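Local coordinates for predicted flavin-nucleotide-binding protein from COG3576 family structurally related to pyridoxine 5'-phosphate oxidase (Lactobacillus delbrueckii subsp. bulgaricus, PDB 2HTD) that probably binds a flavin nucleotide and is related in structure to pyridoxine 5'-phosphate oxidase, though its own reaction remains unassigned, at residues Ser59-Val62 and Leu68-Leu71; Asn51-Pro56 and Lys75-Glu80. All coordinates share one frame; numbering follows the deposited sequence.

How the contacts relate
Contact 1, partly buried, lies near the middle of the chain, where 59-62 pairs with 68-71 in a hairpin; contact 2 lies farther out, with its centre about 16 Å from that of contact 1, and brings strand 52-57 against the start of helix 77-83. Contact 1 is backbone pairing, with V62 and L68 on one face and T61 and Q69 on the other. Contact 2 is smaller but buried, and is made mainly by side-chain packing near the second subunit, without hydrogen bonds between its segments. The same sheet carries both: 52-57 and 61-64 are its outermost strands within the chain. Each contact has a sulfate beside it, held partly by S59 in contact 1 and by a helix start in contact 2.

Contact 1 of 2, residues Ser59-Val62 and Leu68-Leu71; sequences SMTV and LQYL. With SO4 (sulfate ion), chain I.
T61 and Q69 form the hydrogen-bonded antiparallel pair of this hairpin. T61 N gives its proton to Q69 O at 2.7 Å, close to the direction in which that carbonyl points (C=O...N angle 166°), and Q69 N returns a bond to T61 O at 2.9 Å, with the donor tilted from the carbonyl plane. Two CA-H...O contacts, from M60 CA to Q69 O and from L68 CA to T61 O, accompany the ladder, the one from L68 far from straight.

The side-chain polar bonds flank it. S59 OG has two partners: it accepts from L71 N at 3.0 Å and donates to O4 of a sulfate at 2.6 Å, while S59 N reaches the same O4. With chi1 at 60°, OG sits between the backbone N and the carbonyl carbon, where it can do both. G58 N and K73 NZ also bind this sulfate. T61 and Q69 run side by side on one face, and a water links T61 OG1 to Q69 OE1; Q69 NE2 turns to N132 on strand 129-139.

V62 and L68, the non-hydrogen-bonded pair, share the other face, where V62 CG2 meets L68 CD2 at 3.6 Å and V62 packs against helix 30-38. Just before the strand, the bent selenomethionine chain of M60 brings CE to 3.5 Å from Y70 CD1, an oblique Met-aromatic contact with M60 SE 5.1 Å from the Y70 ring centroid. M60 SE also rests on L68 CB at 4.0 Å.

The whole is a two-stranded antiparallel beta hairpin whose strand 61-64 closes one edge of the chain's sheet, in a fold of the pyridoxamine 5'-phosphate oxidase family.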
# COMPACT_ATOMS: atom_id res chain seq x y z
N SER B 59 5.77 -6.96 11.16
CA SER B 59 6.97 -7.79 11.40
C SER B 59 8.11 -7.59 10.42
O SER B 59 9.06 -8.37 10.42
CB SER B 59 6.59 -9.26 11.40
OG SER B 59 6.04 -9.59 10.16
N MSE B 60 8.05 -6.56 9.58
CA MSE B 60 9.08 -6.32 8.59
C MSE B 60 10.41 -6.02 9.24
O MSE B 60 10.47 -5.26 10.21
CB MSE B 60 8.69 -5.13 7.70
CG MSE B 60 9.48 -5.01 6.40
SE MSE B 60 9.14 -6.42 5.22
CE MSE B 60 7.29 -6.39 5.16
N THR B 61 11.47 -6.65 8.74
CA THR B 61 12.83 -6.31 9.08
C THR B 61 13.73 -6.24 7.86
O THR B 61 13.37 -6.67 6.76
CB THR B 61 13.43 -7.31 10.08
OG1 THR B 61 13.64 -8.57 9.46
CG2 THR B 61 12.50 -7.52 11.27
N VAL B 62 14.92 -5.69 8.08
CA VAL B 62 15.88 -5.48 7.04
C VAL B 62 16.99 -6.47 7.29
O VAL B 62 17.60 -6.46 8.38
CB VAL B 62 16.44 -4.04 7.06
CG1 VAL B 62 17.47 -3.88 5.95
CG2 VAL B 62 15.28 -3.02 6.93
N LEU B 68 14.76 -7.79 2.61
CA LEU B 68 13.89 -7.63 3.74
C LEU B 68 13.28 -8.96 4.11
O LEU B 68 13.39 -9.92 3.36
CB LEU B 68 12.76 -6.65 3.42
CG LEU B 68 13.24 -5.29 2.86
CD1 LEU B 68 12.08 -4.56 2.20
CD2 LEU B 68 13.86 -4.47 3.93
N GLN B 69 12.64 -9.00 5.26
CA GLN B 69 12.00 -10.22 5.73
C GLN B 69 10.82 -9.90 6.62
O GLN B 69 10.88 -8.95 7.41
CB GLN B 69 13.03 -11.05 6.50
CG GLN B 69 12.50 -12.37 7.04
CD GLN B 69 13.55 -13.12 7.80
OE1 GLN B 69 13.78 -12.87 8.98
NE2 GLN B 69 14.20 -14.05 7.12
N TYR B 70 9.74 -10.69 6.55
CA TYR B 70 8.65 -10.56 7.49
C TYR B 70 8.02 -11.91 7.78
O TYR B 70 8.31 -12.89 7.09
CB TYR B 70 7.61 -9.57 6.98
CG TYR B 70 6.77 -10.03 5.80
CD1 TYR B 70 7.21 -9.83 4.52
CD2 TYR B 70 5.52 -10.61 5.99
CE1 TYR B 70 6.46 -10.23 3.44
CE2 TYR B 70 4.75 -11.03 4.91
CZ TYR B 70 5.23 -10.83 3.65
OH TYR B 70 4.50 -11.19 2.53
N LEU B 71 7.19 -11.95 8.81
CA LEU B 71 6.46 -13.15 9.16
C LEU B 71 5.08 -13.08 8.59
O LEU B 71 4.38 -12.07 8.71
CB LEU B 71 6.39 -13.30 10.68
CG LEU B 71 7.73 -13.24 11.40
CD1 LEU B 71 7.57 -13.40 12.92
CD2 LEU B 71 8.76 -14.25 10.84
S SO4 I . 2.34 -8.72 11.22
O1 SO4 I . 2.73 -8.79 12.64
O2 SO4 I . 1.34 -9.77 10.90
O3 SO4 I . 1.54 -7.49 10.99
O4 SO4 I . 3.53 -8.80 10.35
O HOH W 1 12.33 -11.35 10.62

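Contact 2 of 2, residues Asn51-Pro56 and Lys75-Glu80; sequences NPQVGP and KGEAYE. With SO4 (sulfate ion), chain C.
E77, whose carboxylate lies against Q53, donates its backbone N-H to sulfate O3, with E77 N 2.9 Å from O3. One residue on, A78 N donates to O2 of the same ion at 3.0 Å and almost straight, with 173° at the hydrogen. Two neighbouring N-H groups at the start of helix 77-83 thus grip one anion, and the helix dipole would probably favour its charge. G76, at the N-cap position, has no side chain to obstruct O3, and G76 O takes the helical bond from E80 N. M20 N of the second subunit also binds the sulfate, placing it between the two chains.

Q53 meets the helix through side-chain packing. Its CG lies anti to the backbone N (chi1 161°), and a bend at chi2 turns the amide toward A78, with Q53 OE1 3.7 Å from A78 CB. A78 CB also lies 3.6 Å from sulfate O2, bordering amide and anion along directions nearly at right angles. E77, extended beyond CG, runs past Q53 in the opposite direction: E77 OE2 comes to 3.4 Å from Q53 CB and lies near Q53 CG, with the carboxylate plane 64° from the amide plane. E77 OE2 has a weak bond to N81 ND2 within the helix.

The amide is oriented from the sheet side, where Q53 OE1 is hydrogen-bonded to T45 OG1 on strand 41-46. Putting an alanine here would probably leave T45 OG1 without this mate and open a gap beside A78 CB and the E77 carboxylate.

The arrangement is an anion held at a helix N-terminus beside strand 52-57, outermost within this chain, near the subunit interface; the sulfate probably comes from the crystallisation liquor, and its binding is consistent with some affinity for phosphate-like groups.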
# COMPACT_ATOMS: atom_id res chain seq x y z
N ASN B 51 -5.56 -6.90 -10.00
CA ASN B 51 -5.87 -5.73 -9.17
C ASN B 51 -5.00 -5.67 -7.95
O ASN B 51 -4.60 -6.70 -7.42
CB ASN B 51 -7.34 -5.77 -8.76
CG ASN B 51 -8.24 -5.53 -9.94
OD1 ASN B 51 -7.90 -4.73 -10.82
ND2 ASN B 51 -9.40 -6.20 -9.98
N PRO B 52 -4.72 -4.46 -7.47
CA PRO B 52 -3.92 -4.35 -6.27
C PRO B 52 -4.64 -4.72 -4.98
O PRO B 52 -5.86 -4.66 -4.89
CB PRO B 52 -3.58 -2.87 -6.25
CG PRO B 52 -4.72 -2.22 -6.95
CD PRO B 52 -5.07 -3.13 -8.03
N GLN B 53 -3.83 -5.07 -4.00
CA GLN B 53 -4.26 -5.35 -2.62
C GLN B 53 -3.25 -4.67 -1.72
O GLN B 53 -2.09 -4.55 -2.10
CB GLN B 53 -4.27 -6.86 -2.36
CG GLN B 53 -4.25 -7.37 -0.90
CD GLN B 53 -2.91 -7.20 -0.08
OE1 GLN B 53 -1.76 -7.33 -0.57
NE2 GLN B 53 -3.08 -6.90 1.20
N VAL B 54 -3.66 -4.19 -0.54
CA VAL B 54 -2.66 -3.47 0.33
C VAL B 54 -3.01 -3.63 1.80
O VAL B 54 -4.19 -3.64 2.18
CB VAL B 54 -2.58 -1.93 -0.04
CG1 VAL B 54 -3.93 -1.27 0.06
CG2 VAL B 54 -1.53 -1.18 0.81
N GLY B 55 -1.99 -3.76 2.62
CA GLY B 55 -2.18 -3.87 4.07
C GLY B 55 -0.86 -3.69 4.82
O GLY B 55 0.21 -3.75 4.25
N PRO B 56 -0.96 -3.43 6.12
CA PRO B 56 0.16 -3.20 7.01
C PRO B 56 0.91 -4.50 7.33
O PRO B 56 0.26 -5.55 7.38
CB PRO B 56 -0.51 -2.66 8.27
CG PRO B 56 -1.94 -3.25 8.30
CD PRO B 56 -2.27 -3.32 6.82
N LYS B 75 -1.77 -15.61 6.65
CA LYS B 75 -1.89 -16.44 5.47
C LYS B 75 -3.23 -16.14 4.77
O LYS B 75 -4.06 -17.02 4.54
CB LYS B 75 -1.72 -17.90 5.87
CG LYS B 75 -0.34 -18.16 6.53
CD LYS B 75 -0.34 -19.45 7.33
CE LYS B 75 0.90 -19.61 8.19
NZ LYS B 75 0.71 -20.82 9.07
N GLY B 76 -3.41 -14.85 4.48
CA GLY B 76 -4.64 -14.32 3.88
C GLY B 76 -4.40 -13.94 2.42
O GLY B 76 -3.71 -14.66 1.70
N GLU B 77 -4.98 -12.84 1.97
CA GLU B 77 -4.89 -12.48 0.54
C GLU B 77 -3.48 -12.17 0.04
O GLU B 77 -3.12 -12.64 -1.03
CB GLU B 77 -5.78 -11.30 0.18
CG GLU B 77 -6.04 -11.29 -1.34
CD GLU B 77 -6.73 -10.05 -1.84
OE1 GLU B 77 -7.75 -9.61 -1.22
OE2 GLU B 77 -6.25 -9.53 -2.89
N ALA B 78 -2.71 -11.38 0.78
CA ALA B 78 -1.33 -11.12 0.39
C ALA B 78 -0.59 -12.45 0.19
O ALA B 78 0.13 -12.62 -0.77
CB ALA B 78 -0.61 -10.25 1.40
N TYR B 79 -0.76 -13.38 1.12
CA TYR B 79 -0.02 -14.63 1.04
C TYR B 79 -0.47 -15.42 -0.16
O TYR B 79 0.35 -15.93 -0.91
CB TYR B 79 -0.15 -15.42 2.33
CG TYR B 79 0.13 -16.90 2.14
CD1 TYR B 79 1.43 -17.38 2.09
CD2 TYR B 79 -0.90 -17.80 1.97
CE1 TYR B 79 1.69 -18.73 1.90
CE2 TYR B 79 -0.66 -19.16 1.77
CZ TYR B 79 0.66 -19.62 1.73
OH TYR B 79 0.91 -20.98 1.54
N GLU B 80 -1.79 -15.53 -0.37
CA GLU B 80 -2.31 -16.25 -1.53
C GLU B 80 -1.82 -15.60 -2.83
O GLU B 80 -1.52 -16.31 -3.78
CB GLU B 80 -3.83 -16.27 -1.52
CG GLU B 80 -4.40 -17.08 -0.35
CD GLU B 80 -4.19 -18.61 -0.43
OE1 GLU B 80 -3.69 -19.16 -1.45
OE2 GLU B 80 -4.55 -19.28 0.57
S SO4 C . -4.60 -10.17 4.34
O1 SO4 C . -3.96 -10.98 5.37
O2 SO4 C . -3.63 -9.95 3.27
O3 SO4 C . -5.80 -10.85 3.86
O4 SO4 C . -5.05 -8.94 4.97